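Local coordinates for orotidine 5'-phosphate decarboxylase (Streptomyces avermitilis, PDB 3V75), which probably catalyses the decarboxylation of orotidine 5'-phosphate to UMP, the last step of de novo UMP synthesis, on a TIM-barrel fold, at residues R30-M35 with E211-S216; D59-L64 with V97-K102; A133-D138 with A169-L174; T199-L204 with S229-D234; V221-G226 with A252-V257. All coordinates share one frame; numbering follows the deposited sequence.

Contact 1: residues R30-M35 with E211-S216; sequences RLSRAM and EEPLGS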
# COMPACT_ATOMS: atom_id res chain seq x y z
N ARG A 30 10.66 -17.59 -15.49
CA ARG A 30 11.72 -17.73 -14.49
C ARG A 30 11.17 -18.41 -13.23
O ARG A 30 11.87 -19.25 -12.62
CB ARG A 30 12.34 -16.37 -14.15
CG ARG A 30 13.06 -15.75 -15.37
CD ARG A 30 13.87 -14.51 -14.97
NE ARG A 30 13.02 -13.42 -14.45
CZ ARG A 30 13.09 -12.91 -13.22
NH1 ARG A 30 13.98 -13.38 -12.34
NH2 ARG A 30 12.27 -11.93 -12.86
N LEU A 31 9.95 -18.06 -12.85
CA LEU A 31 9.32 -18.63 -11.65
C LEU A 31 9.06 -20.15 -11.87
O LEU A 31 9.33 -20.97 -10.99
CB LEU A 31 8.02 -17.89 -11.37
CG LEU A 31 7.15 -18.55 -10.29
CD1 LEU A 31 7.89 -18.48 -8.94
CD2 LEU A 31 5.83 -17.88 -10.19
N SER A 32 8.51 -20.50 -13.03
CA SER A 32 8.24 -21.91 -13.36
C SER A 32 9.54 -22.71 -13.27
O SER A 32 9.57 -23.82 -12.66
CB SER A 32 7.65 -22.01 -14.78
OG SER A 32 7.39 -23.36 -15.14
N ARG A 33 10.63 -22.18 -13.83
CA ARG A 33 11.92 -22.86 -13.76
C ARG A 33 12.45 -22.97 -12.33
O ARG A 33 12.98 -24.03 -11.94
CB ARG A 33 12.93 -22.15 -14.70
CG ARG A 33 14.37 -22.65 -14.63
CD ARG A 33 15.19 -22.23 -15.90
NE ARG A 33 14.32 -21.92 -17.05
CZ ARG A 33 13.98 -20.67 -17.40
NH1 ARG A 33 14.44 -19.65 -16.67
NH2 ARG A 33 13.17 -20.44 -18.46
N ALA A 34 12.30 -21.90 -11.53
CA ALA A 34 12.83 -21.88 -10.17
C ALA A 34 12.12 -22.93 -9.31
O ALA A 34 12.77 -23.65 -8.53
CB ALA A 34 12.66 -20.51 -9.56
N MSE A 35 10.80 -23.01 -9.42
CA MSE A 35 10.06 -23.99 -8.64
C MSE A 35 10.41 -25.40 -9.08
O MSE A 35 10.45 -26.30 -8.23
CB MSE A 35 8.55 -23.74 -8.66
CG MSE A 35 8.18 -22.46 -7.87
SE MSE A 35 6.35 -22.37 -7.35
CE MSE A 35 5.59 -22.28 -9.09
N GLU A 211 0.97 -16.75 -23.07
CA GLU A 211 2.34 -16.75 -22.57
C GLU A 211 2.71 -18.15 -22.11
O GLU A 211 1.93 -18.82 -21.42
CB GLU A 211 2.50 -15.83 -21.38
CG GLU A 211 2.39 -14.43 -21.78
CD GLU A 211 3.67 -13.93 -22.46
OE1 GLU A 211 4.78 -14.32 -22.02
OE2 GLU A 211 3.57 -13.14 -23.40
N GLU A 212 3.89 -18.61 -22.52
CA GLU A 212 4.30 -19.96 -22.17
C GLU A 212 5.63 -19.90 -21.43
O GLU A 212 6.50 -19.10 -21.79
CB GLU A 212 4.45 -20.80 -23.43
CG GLU A 212 3.17 -20.93 -24.22
CD GLU A 212 2.23 -21.98 -23.67
OE1 GLU A 212 2.61 -22.66 -22.66
OE2 GLU A 212 1.12 -22.20 -24.25
N PRO A 213 5.84 -20.79 -20.45
CA PRO A 213 4.95 -21.85 -19.94
C PRO A 213 3.94 -21.29 -18.95
O PRO A 213 2.98 -21.98 -18.58
CB PRO A 213 5.95 -22.78 -19.22
CG PRO A 213 7.01 -21.89 -18.75
CD PRO A 213 7.16 -20.82 -19.81
N LEU A 214 4.13 -20.04 -18.54
CA LEU A 214 3.30 -19.42 -17.54
C LEU A 214 3.45 -17.91 -17.72
O LEU A 214 4.56 -17.41 -17.96
CB LEU A 214 3.80 -19.82 -16.14
CG LEU A 214 3.01 -19.37 -14.91
CD1 LEU A 214 1.58 -19.91 -14.94
CD2 LEU A 214 3.70 -19.72 -13.60
N GLY A 215 2.36 -17.17 -17.54
CA GLY A 215 2.40 -15.71 -17.61
C GLY A 215 3.01 -15.08 -16.37
O GLY A 215 3.21 -15.75 -15.34
N SER A 216 3.26 -13.77 -16.42
CA SER A 216 3.91 -13.06 -15.32
C SER A 216 2.98 -12.38 -14.34
O SER A 216 3.46 -11.82 -13.35
CB SER A 216 4.88 -12.00 -15.87
OG SER A 216 5.92 -12.59 -16.62

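Contact 2: residues D59-L64 with V97-K102; sequences DDVAGL and VAVLEK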
# COMPACT_ATOMS: atom_id res chain seq x y z
N ASP A 59 13.38 -6.26 19.60
CA ASP A 59 12.43 -5.71 18.64
C ASP A 59 12.92 -4.37 18.16
O ASP A 59 12.40 -3.31 18.56
CB ASP A 59 11.06 -5.57 19.29
CG ASP A 59 10.03 -5.05 18.32
OD1 ASP A 59 10.00 -5.49 17.15
OD2 ASP A 59 9.22 -4.23 18.79
N ASP A 60 13.98 -4.39 17.38
CA ASP A 60 14.57 -3.15 16.90
C ASP A 60 15.30 -3.41 15.62
O ASP A 60 15.29 -4.55 15.14
CB ASP A 60 15.48 -2.46 17.94
CG ASP A 60 16.62 -3.36 18.42
OD1 ASP A 60 17.01 -4.33 17.71
OD2 ASP A 60 17.15 -3.08 19.53
N VAL A 61 15.91 -2.37 15.06
CA VAL A 61 16.57 -2.45 13.76
C VAL A 61 17.68 -3.51 13.77
O VAL A 61 17.83 -4.26 12.79
CB VAL A 61 17.18 -1.08 13.32
CG1 VAL A 61 18.16 -1.26 12.17
CG2 VAL A 61 16.09 -0.18 12.87
N ALA A 62 18.46 -3.55 14.84
CA ALA A 62 19.54 -4.56 14.93
C ALA A 62 18.97 -5.99 14.91
O ALA A 62 19.54 -6.87 14.25
CB ALA A 62 20.39 -4.33 16.19
N GLY A 63 17.84 -6.22 15.60
CA GLY A 63 17.18 -7.51 15.59
C GLY A 63 16.63 -7.86 14.22
O GLY A 63 16.81 -8.98 13.69
N LEU A 64 15.94 -6.88 13.63
CA LEU A 64 15.43 -6.99 12.25
C LEU A 64 16.53 -7.42 11.29
O LEU A 64 16.35 -8.33 10.45
CB LEU A 64 14.93 -5.61 11.81
CG LEU A 64 14.42 -5.51 10.37
CD1 LEU A 64 12.97 -5.95 10.37
CD2 LEU A 64 14.47 -4.03 9.91
N VAL A 97 13.95 0.12 6.03
CA VAL A 97 13.96 -0.02 4.57
C VAL A 97 15.37 -0.32 4.04
O VAL A 97 15.53 -1.08 3.07
CB VAL A 97 13.29 1.22 3.89
CG1 VAL A 97 13.34 1.08 2.34
CG2 VAL A 97 11.83 1.37 4.38
N ALA A 98 16.40 0.25 4.68
CA ALA A 98 17.77 -0.04 4.29
C ALA A 98 18.10 -1.53 4.51
O ALA A 98 18.74 -2.17 3.66
CB ALA A 98 18.75 0.87 5.08
N VAL A 99 17.64 -2.10 5.63
CA VAL A 99 17.82 -3.56 5.83
C VAL A 99 17.08 -4.33 4.74
O VAL A 99 17.59 -5.32 4.22
CB VAL A 99 17.30 -3.99 7.22
CG1 VAL A 99 17.32 -5.52 7.33
CG2 VAL A 99 18.18 -3.35 8.31
N LEU A 100 15.87 -3.87 4.39
CA LEU A 100 15.10 -4.52 3.33
C LEU A 100 15.85 -4.50 1.99
O LEU A 100 15.89 -5.51 1.29
CB LEU A 100 13.73 -3.87 3.18
CG LEU A 100 12.78 -4.44 2.13
CD1 LEU A 100 12.51 -5.93 2.35
CD2 LEU A 100 11.49 -3.63 2.19
N GLU A 101 16.46 -3.36 1.67
CA GLU A 101 17.24 -3.26 0.43
C GLU A 101 18.32 -4.32 0.38
O GLU A 101 18.50 -5.01 -0.63
CB GLU A 101 17.88 -1.87 0.32
CG GLU A 101 16.85 -0.78 0.01
CD GLU A 101 17.40 0.63 0.18
OE1 GLU A 101 18.33 0.86 0.98
OE2 GLU A 101 16.85 1.53 -0.52
N LYS A 102 19.07 -4.43 1.48
CA LYS A 102 20.21 -5.37 1.51
C LYS A 102 19.73 -6.81 1.43
O LYS A 102 20.34 -7.66 0.77
CB LYS A 102 21.01 -5.21 2.79
CG LYS A 102 21.72 -3.93 2.94
CD LYS A 102 22.66 -4.00 4.18
CE LYS A 102 22.14 -5.01 5.25
NZ LYS A 102 21.41 -4.28 6.42

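Contact 3: residues A133-D138 with A169-L174; sequences AFLRKD and AGLFVL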
# COMPACT_ATOMS: atom_id res chain seq x y z
N ALA A 133 10.02 2.09 -7.81
CA ALA A 133 10.66 1.65 -6.56
C ALA A 133 10.97 0.14 -6.59
O ALA A 133 12.01 -0.29 -6.10
CB ALA A 133 9.75 1.94 -5.37
N PHE A 134 10.05 -0.66 -7.14
CA PHE A 134 10.14 -2.11 -6.96
C PHE A 134 10.38 -2.93 -8.23
O PHE A 134 10.71 -4.12 -8.12
CB PHE A 134 8.85 -2.63 -6.30
CG PHE A 134 8.61 -2.07 -4.93
CD1 PHE A 134 9.45 -2.39 -3.89
CD2 PHE A 134 7.56 -1.19 -4.69
CE1 PHE A 134 9.24 -1.86 -2.60
CE2 PHE A 134 7.34 -0.66 -3.44
CZ PHE A 134 8.19 -0.99 -2.36
N LEU A 135 10.18 -2.36 -9.42
CA LEU A 135 10.09 -3.18 -10.64
C LEU A 135 11.04 -2.76 -11.73
O LEU A 135 10.97 -3.28 -12.84
CB LEU A 135 8.66 -3.19 -11.19
CG LEU A 135 7.63 -3.80 -10.23
CD1 LEU A 135 6.20 -3.46 -10.66
CD2 LEU A 135 7.83 -5.33 -10.03
N ARG A 136 11.93 -1.83 -11.45
CA ARG A 136 12.91 -1.46 -12.46
C ARG A 136 14.30 -1.83 -11.96
O ARG A 136 14.58 -1.63 -10.78
CB ARG A 136 12.82 0.03 -12.72
CG ARG A 136 13.55 0.35 -13.98
CD ARG A 136 13.06 1.64 -14.53
NE ARG A 136 13.56 2.76 -13.76
CZ ARG A 136 13.21 4.01 -14.05
NH1 ARG A 136 12.38 4.19 -15.08
NH2 ARG A 136 13.70 5.03 -13.35
N LYS A 137 15.19 -2.30 -12.83
CA LYS A 137 16.46 -2.86 -12.27
C LYS A 137 17.41 -1.95 -11.55
O LYS A 137 18.27 -2.42 -10.79
CB LYS A 137 17.24 -3.60 -13.32
CG LYS A 137 17.68 -2.70 -14.46
CD LYS A 137 18.74 -3.48 -15.18
CE LYS A 137 19.46 -2.64 -16.22
NZ LYS A 137 20.49 -3.58 -16.78
N ASP A 138 17.31 -0.65 -11.80
CA ASP A 138 18.19 0.30 -11.13
C ASP A 138 17.72 0.64 -9.72
O ASP A 138 18.40 1.38 -8.98
CB ASP A 138 18.20 1.64 -11.93
CG ASP A 138 16.82 2.38 -11.88
OD1 ASP A 138 15.73 1.74 -11.97
OD2 ASP A 138 16.80 3.63 -11.75
N ALA A 169 9.79 -8.63 -14.74
CA ALA A 169 9.20 -8.80 -13.42
C ALA A 169 7.73 -9.16 -13.54
O ALA A 169 7.17 -9.19 -14.65
CB ALA A 169 9.37 -7.53 -12.59
N GLY A 170 7.09 -9.46 -12.41
CA GLY A 170 5.68 -9.80 -12.40
C GLY A 170 4.92 -9.04 -11.32
O GLY A 170 5.50 -8.25 -10.56
N LEU A 171 3.62 -9.28 -11.27
CA LEU A 171 2.77 -8.73 -10.21
C LEU A 171 1.95 -9.87 -9.62
O LEU A 171 1.69 -10.87 -10.30
CB LEU A 171 1.77 -7.69 -10.75
CG LEU A 171 2.37 -6.45 -11.44
CD1 LEU A 171 1.22 -5.57 -11.99
CD2 LEU A 171 3.27 -5.64 -10.52
N PHE A 172 1.55 -9.70 -8.35
CA PHE A 172 0.48 -10.52 -7.76
C PHE A 172 -0.60 -9.59 -7.30
O PHE A 172 -0.40 -8.77 -6.38
CB PHE A 172 1.01 -11.34 -6.59
CG PHE A 172 1.90 -12.50 -7.02
CD1 PHE A 172 3.29 -12.35 -7.10
CD2 PHE A 172 1.34 -13.75 -7.39
CE1 PHE A 172 4.09 -13.40 -7.50
CE2 PHE A 172 2.15 -14.79 -7.79
CZ PHE A 172 3.52 -14.62 -7.84
N VAL A 173 -1.75 -9.68 -7.96
CA VAL A 173 -2.89 -8.82 -7.64
C VAL A 173 -3.73 -9.49 -6.58
O VAL A 173 -4.08 -10.65 -6.74
CB VAL A 173 -3.74 -8.57 -8.93
CG1 VAL A 173 -4.95 -7.68 -8.60
CG2 VAL A 173 -2.85 -7.92 -10.02
N LEU A 174 -4.08 -8.77 -5.52
CA LEU A 174 -4.96 -9.35 -4.50
C LEU A 174 -6.27 -9.78 -5.15
O LEU A 174 -6.91 -8.97 -5.84
CB LEU A 174 -5.28 -8.35 -3.41
CG LEU A 174 -4.10 -7.72 -2.67
CD1 LEU A 174 -4.56 -6.73 -1.63
CD2 LEU A 174 -3.21 -8.82 -2.03

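Contact 4: residues T199-L204 with S229-D234; sequences TMLAHL and SSYDLD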
# COMPACT_ATOMS: atom_id res chain seq x y z
N THR A 199 -13.60 -10.79 -11.43
CA THR A 199 -13.26 -9.76 -12.40
C THR A 199 -11.75 -9.64 -12.46
O THR A 199 -11.17 -9.58 -13.57
CB THR A 199 -13.90 -8.41 -11.96
OG1 THR A 199 -15.32 -8.58 -12.00
CG2 THR A 199 -13.48 -7.26 -12.90
N MSE A 200 -11.08 -9.64 -11.30
CA MSE A 200 -9.62 -9.56 -11.29
C MSE A 200 -9.00 -10.79 -11.96
O MSE A 200 -8.04 -10.68 -12.73
CB MSE A 200 -9.07 -9.40 -9.87
CG MSE A 200 -9.58 -8.16 -9.16
SE MSE A 200 -9.27 -6.54 -10.24
CE MSE A 200 -10.49 -5.37 -9.25
N LEU A 201 -9.51 -11.98 -11.63
CA LEU A 201 -8.98 -13.19 -12.25
C LEU A 201 -9.12 -13.14 -13.77
O LEU A 201 -8.19 -13.51 -14.49
CB LEU A 201 -9.66 -14.45 -11.69
CG LEU A 201 -9.40 -14.70 -10.21
CD1 LEU A 201 -10.35 -15.80 -9.71
CD2 LEU A 201 -7.92 -15.10 -9.97
N ALA A 202 -10.28 -12.69 -14.26
CA ALA A 202 -10.48 -12.59 -15.70
C ALA A 202 -9.50 -11.58 -16.35
O ALA A 202 -9.00 -11.82 -17.46
CB ALA A 202 -11.92 -12.24 -16.06
N HIS A 203 -9.27 -10.45 -15.68
CA HIS A 203 -8.29 -9.48 -16.21
C HIS A 203 -6.93 -10.14 -16.31
O HIS A 203 -6.18 -9.93 -17.29
CB HIS A 203 -8.15 -8.28 -15.27
CG HIS A 203 -9.23 -7.25 -15.40
ND1 HIS A 203 -9.48 -6.59 -16.58
CD2 HIS A 203 -10.05 -6.71 -14.47
CE1 HIS A 203 -10.44 -5.70 -16.38
NE2 HIS A 203 -10.79 -5.74 -15.11
N LEU A 204 -6.55 -10.91 -15.28
CA LEU A 204 -5.24 -11.57 -15.29
C LEU A 204 -5.16 -12.62 -16.40
O LEU A 204 -4.11 -12.74 -17.07
CB LEU A 204 -4.95 -12.19 -13.94
CG LEU A 204 -4.75 -11.17 -12.82
CD1 LEU A 204 -4.85 -11.89 -11.47
CD2 LEU A 204 -3.40 -10.43 -12.94
N SER A 229 -13.61 -23.35 -5.44
CA SER A 229 -14.23 -24.07 -6.55
C SER A 229 -15.23 -23.18 -7.31
O SER A 229 -15.68 -23.56 -8.40
CB SER A 229 -14.92 -25.37 -6.07
OG SER A 229 -15.92 -25.03 -5.13
N SER A 230 -15.60 -22.04 -6.72
CA SER A 230 -16.53 -21.11 -7.36
C SER A 230 -15.79 -20.13 -8.27
O SER A 230 -16.45 -19.31 -8.94
CB SER A 230 -17.28 -20.32 -6.30
OG SER A 230 -18.17 -21.18 -5.61
N TYR A 231 -14.47 -20.22 -8.34
CA TYR A 231 -13.65 -19.31 -9.15
C TYR A 231 -12.87 -20.06 -10.20
O TYR A 231 -12.44 -21.21 -9.97
CB TYR A 231 -12.71 -18.51 -8.25
CG TYR A 231 -13.51 -17.61 -7.36
CD1 TYR A 231 -13.95 -16.36 -7.84
CD2 TYR A 231 -13.92 -18.02 -6.09
CE1 TYR A 231 -14.75 -15.53 -7.04
CE2 TYR A 231 -14.73 -17.21 -5.29
CZ TYR A 231 -15.13 -15.96 -5.76
OH TYR A 231 -15.92 -15.17 -4.96
N ASP A 232 -12.69 -19.42 -11.36
CA ASP A 232 -11.83 -19.97 -12.41
C ASP A 232 -10.40 -19.51 -12.17
O ASP A 232 -10.02 -18.37 -12.48
CB ASP A 232 -12.31 -19.49 -13.78
CG ASP A 232 -11.52 -20.10 -14.91
OD1 ASP A 232 -10.58 -20.89 -14.65
OD2 ASP A 232 -11.85 -19.78 -16.08
N LEU A 233 -9.60 -20.40 -11.59
CA LEU A 233 -8.22 -20.07 -11.26
C LEU A 233 -7.25 -20.38 -12.42
O LEU A 233 -6.03 -20.20 -12.25
CB LEU A 233 -7.79 -20.84 -9.99
CG LEU A 233 -8.63 -20.51 -8.76
CD1 LEU A 233 -8.10 -21.35 -7.53
CD2 LEU A 233 -8.61 -19.04 -8.46
N ASP A 234 -7.79 -20.83 -13.56
CA ASP A 234 -7.06 -21.13 -14.79
C ASP A 234 -6.69 -19.78 -15.43
O ASP A 234 -7.29 -19.47 -16.47
CB ASP A 234 -7.98 -21.86 -15.81
CG ASP A 234 -7.20 -22.47 -17.01
OD1 ASP A 234 -5.98 -22.29 -17.07
OD2 ASP A 234 -7.85 -23.12 -17.90

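Contact 5: residues V221-G226 with A252-V257; sequences VGATLG and ADLPGV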
# COMPACT_ATOMS: atom_id res chain seq x y z
N VAL A 221 -4.31 -15.70 -3.70
CA VAL A 221 -5.48 -16.55 -3.44
C VAL A 221 -5.15 -17.38 -2.20
O VAL A 221 -4.24 -18.23 -2.23
CB VAL A 221 -5.73 -17.51 -4.61
CG1 VAL A 221 -6.97 -18.38 -4.37
CG2 VAL A 221 -5.94 -16.70 -5.90
N GLY A 222 -5.85 -17.11 -1.11
CA GLY A 222 -5.57 -17.76 0.16
C GLY A 222 -5.84 -19.26 0.14
O GLY A 222 -6.93 -19.69 -0.30
N ALA A 223 -4.85 -20.04 0.61
CA ALA A 223 -4.94 -21.51 0.55
C ALA A 223 -5.96 -22.08 1.52
O ALA A 223 -6.31 -23.26 1.41
CB ALA A 223 -3.57 -22.16 0.82
N THR A 224 -6.38 -21.29 2.51
CA THR A 224 -7.32 -21.81 3.51
C THR A 224 -8.78 -21.48 3.18
O THR A 224 -9.67 -21.78 3.97
CB THR A 224 -7.00 -21.31 4.94
OG1 THR A 224 -7.07 -19.88 4.98
CG2 THR A 224 -5.60 -21.74 5.37
N LEU A 225 -9.03 -20.84 2.04
CA LEU A 225 -10.41 -20.58 1.64
C LEU A 225 -11.15 -21.85 1.23
O LEU A 225 -10.53 -22.78 0.69
CB LEU A 225 -10.43 -19.58 0.48
CG LEU A 225 -10.14 -18.15 0.93
CD1 LEU A 225 -9.84 -17.27 -0.29
CD2 LEU A 225 -11.33 -17.61 1.69
N GLY A 226 -12.46 -21.88 1.46
CA GLY A 226 -13.27 -23.07 1.19
C GLY A 226 -14.14 -23.01 -0.06
O GLY A 226 -14.79 -24.00 -0.43
N ALA A 252 -0.16 -31.65 1.60
CA ALA A 252 -0.96 -32.71 1.00
C ALA A 252 -2.36 -32.26 0.58
O ALA A 252 -3.00 -32.89 -0.26
CB ALA A 252 -1.05 -33.93 1.95
N ASP A 253 -2.85 -31.16 1.18
CA ASP A 253 -4.19 -30.63 0.89
C ASP A 253 -4.23 -29.77 -0.35
O ASP A 253 -5.32 -29.48 -0.85
CB ASP A 253 -4.67 -29.71 2.02
CG ASP A 253 -4.75 -30.41 3.39
OD1 ASP A 253 -5.13 -31.59 3.44
OD2 ASP A 253 -4.38 -29.75 4.40
N LEU A 254 -3.06 -29.31 -0.83
CA LEU A 254 -3.08 -28.29 -1.89
C LEU A 254 -3.73 -28.72 -3.21
O LEU A 254 -4.47 -27.95 -3.82
CB LEU A 254 -1.68 -27.69 -2.15
CG LEU A 254 -1.06 -27.09 -0.89
CD1 LEU A 254 0.31 -26.51 -1.19
CD2 LEU A 254 -2.01 -26.04 -0.23
N PRO A 255 -3.45 -29.95 -3.68
CA PRO A 255 -4.14 -30.36 -4.90
C PRO A 255 -5.66 -30.33 -4.78
O PRO A 255 -6.34 -29.92 -5.72
CB PRO A 255 -3.59 -31.78 -5.16
CG PRO A 255 -2.21 -31.70 -4.60
CD PRO A 255 -2.33 -30.87 -3.34
N GLY A 256 -6.22 -30.76 -3.65
CA GLY A 256 -7.66 -30.69 -3.48
C GLY A 256 -8.17 -29.25 -3.40
O GLY A 256 -9.28 -28.96 -3.85
N VAL A 257 -7.39 -28.36 -2.80
CA VAL A 257 -7.81 -26.96 -2.65
C VAL A 257 -7.81 -26.23 -4.02
O VAL A 257 -8.81 -25.56 -4.38
CB VAL A 257 -6.89 -26.20 -1.62
CG1 VAL A 257 -7.22 -24.69 -1.61
CG2 VAL A 257 -7.07 -26.76 -0.23

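Contact 1: residues R30-M35 with E211-S216
The shortest polar bond here, Ala34 N to Arg30 O at 2.9 Å, closes the helical turn that presents Leu31 and Ser32 to Leu214 and Pro213; between the two segments themselves there is no hydrogen bond. The contact belongs to the N-terminal end of the TIM barrel, where helix 27-38 lies across the loop leading into strand 217-221. Two adjacent residues on each side do the touching. Leu31 and Leu214 are both buried and meet methyl to methyl, CD2 of Leu31 standing 4.4 Å from CD2 of Leu214. That spacing is loose, and other parts of the fold complete the packing: Pro238 and Leu113 lie against Leu31, and Asn264 against Leu214. With CG anti to the backbone N (chi1 -176°), the Leu214 side chain extends toward the helix. Nearer the solvent, the exposed ring of Pro213, which follows a cis peptide bond, turns its CG to Ser32. Arg30 takes no part in this apolar meeting but ties the same helix to neighbouring loops through a salt bridge to Asp144 and a bond to the carbonyl of Gly168, while Ser216 OG bonds to Gly28 N near the start of the helix. Ser32 is modelled in two conformers, so its approach to the proline is doubtful in detail; in one of them Ser32 CB stands 4.0 Å from Pro213 CG.

Contact 2: residues D59-L64 with V97-K102
This is apolar helix-to-helix packing on the outside of the barrel, joining the first turn of helix 61-75 to the middle of helix 93-109; these helices follow the first and second strands. The evidence is one methyl group set against a valine. CD2 of Leu64 lies 3.9 Å from CB of Val99 and at an equal 4.1 Å from Val99 CG1 and Val99 CG2, so it rests centrally over the branched carbon and straddles both methyls. The two side chains slide past one another in opposite directions instead of meeting end to end. One turn earlier, Val61 CG1 adds a lighter touch, 4.4 Å from Val99 CG2. Phe89 of helix 86-90 packs on both Leu64 and Val99. The turn carrying Val61 and Leu64 is fixed by Asp60 at the N-cap: its OD1 accepts from Gly63 N at 3.0 Å, a fairly straight bond (159°) arriving nearly along the C-O axis, and Ser58 OG is a second partner of the same oxygen. Glu101 faces outward to Ser94 of the second subunit. No hydrogen bond crosses between the segments, so the contact rests on apolar burial and the fit of Leu64 on Val99, with the salt bridge of Lys102 to Glu65 as a polar link between the two helices.

Contact 3: residues A133-D138 with A169-L174
Between the strand wall and the helical layer of the TIM barrel, the turn that follows helix 124-134 pushes one leucine against the start of strand 170-176. Leu135 makes every touch on its side, and its two methyls divide the work. CD2 lies 3.7 Å from CB of Ala169 and 3.8 Å from O of Gly170, covering the backbone where the strand begins. CD1 reaches further along the strand to CD2 of Leu171, again at 3.7 Å. With CG anti to the carbonyl carbon (chi1 -62°), the forked end of Leu135 is directed at the strand and spans three consecutive residues. Leu171 crosses Leu135 at about a right angle, so the methyls meet while the two stems diverge. Leu146 of the adjacent strand packs on Leu135, and Ala160 and Val161 of helix 158-167 pack on Leu171. The backbone of Leu135 is held too, its O accepting from Ser167 OG. Beyond it the turn becomes solvent-exposed, and Arg136 NE makes a salt bridge to Asp138 OD1 at 3.0 Å, with the oxygen in the guanidinium plane but the approach 38° out of the carboxylate plane. All four touching residues are buried and their side chains are hydrocarbon, so the contact is held by apolar packing without a hydrogen bond between the segments, whereas the charges beside it remain at the surface.

Contact 4: residues T199-L204 with S229-D234
One methyl group, CD1 of Leu201, is the centre of the tight part of this contact, touching Tyr231, Asp232 and Leu233 in succession. The setting is the outer layer of the TIM barrel: helix 196-207 stands before strand 217-221, and residues 229-234 belong to the long connection from that strand to strand 239-241. CD1 is 3.9 Å from CB of Tyr231, 3.8 Å from the carbonyl O of Asp232 and 3.9 Å from CD2 of Leu233. A side-chain stem, a backbone carbonyl and a second methyl thus form a shallow seat on one side of the methyl. Leu201 and Tyr231 cross at about a right angle, and the methyl reaches the ring obliquely at Tyr231 CD1, 4.1 Å away. Leu233 starts out pointing away from the helix, yet with CG anti to the carbonyl carbon (chi1 -60°) its CD2 branch comes back to the methyl. Ala219 of strand 217-221 supports Leu201, and the hydroxyl of Tyr231 is bonded to Asp195 OD2. The other side is loose. Asp232 is exposed, and its side chain comes no nearer than 5.8 Å to the helical segment, so it contributes to the contact through its backbone. On the far face of the helix, His203 turns instead to Glu184 of the second subunit. The Asp232 carboxylate folds back on its own loop in an Asx turn, OD1 accepting from Asp234 N at 3.0 Å with an N-H...O angle of 147°.

Contact 5: residues V221-G226 with A252-V257
Leu254 and Val257, one turn apart on helix 254-258, meet Ala223 and the backbone of the turn after strand 217-221. Taken in order, Asp253 comes first: it does not touch the turn, but its OD2 accepts from Ala250 N and its carbonyl O receives Val257 N at 3.1 Å, a helical bond spanning the turn that carries Leu254 and Val257. Leu254 then extends its CD2 branch to CB of Ala223, 4.3 Å away, a light apolar touch backed by Ile244, which packs on both residues. Val257 gives the closest approach. Its CB points at the loop, and with CG1 anti to the backbone N (chi1 172°) both methyls face the carbonyl O of Ala223, CG1 at 3.5 Å and CG2 at 3.9 Å; CG1 is also 4.5 Å from O of Leu225. Both methyls approach the Ala223 oxygen from one side, a van der Waals contact, with no hydrogen bond passing between the segments. Ala223 lies in a type I beta turn, Gly222 to Leu225, whose closing bond, Leu225 N to Gly222 O, is weak at 3.3 Å. Leu228 packs on Val257, and Phe258 on Ala223. The whole is a packing contact between successive strand-following connections at the C-terminal end of an eight-stranded beta-alpha barrel: the turn leaving strand 217-221 rests on a short helix in the connection after strand 239-241.

Overall arrangement
The five contacts are spread round one closed barrel. Contacts 2 and 4 lie on opposite sides of the chain's centre, their own centres 37 Å apart, yet both also reach the second subunit. Contact 3 joins its neighbours: Leu171 N is 3.3 Å from Ser216 O of contact 1, a probable hydrogen bond from strand 170-176 to the residue just before strand 217-221, and Val173 CG2 packs 3.9 Å from Leu204 CD2 of contact 4. Contacts 4 and 5 adjoin in sequence, with centres 15 Å apart. Leu171 is about 11 Å, side chain to side chain, from Lys119, the predicted proton donor, while Leu174 further along the same strand packs against it; the other contacts lie away.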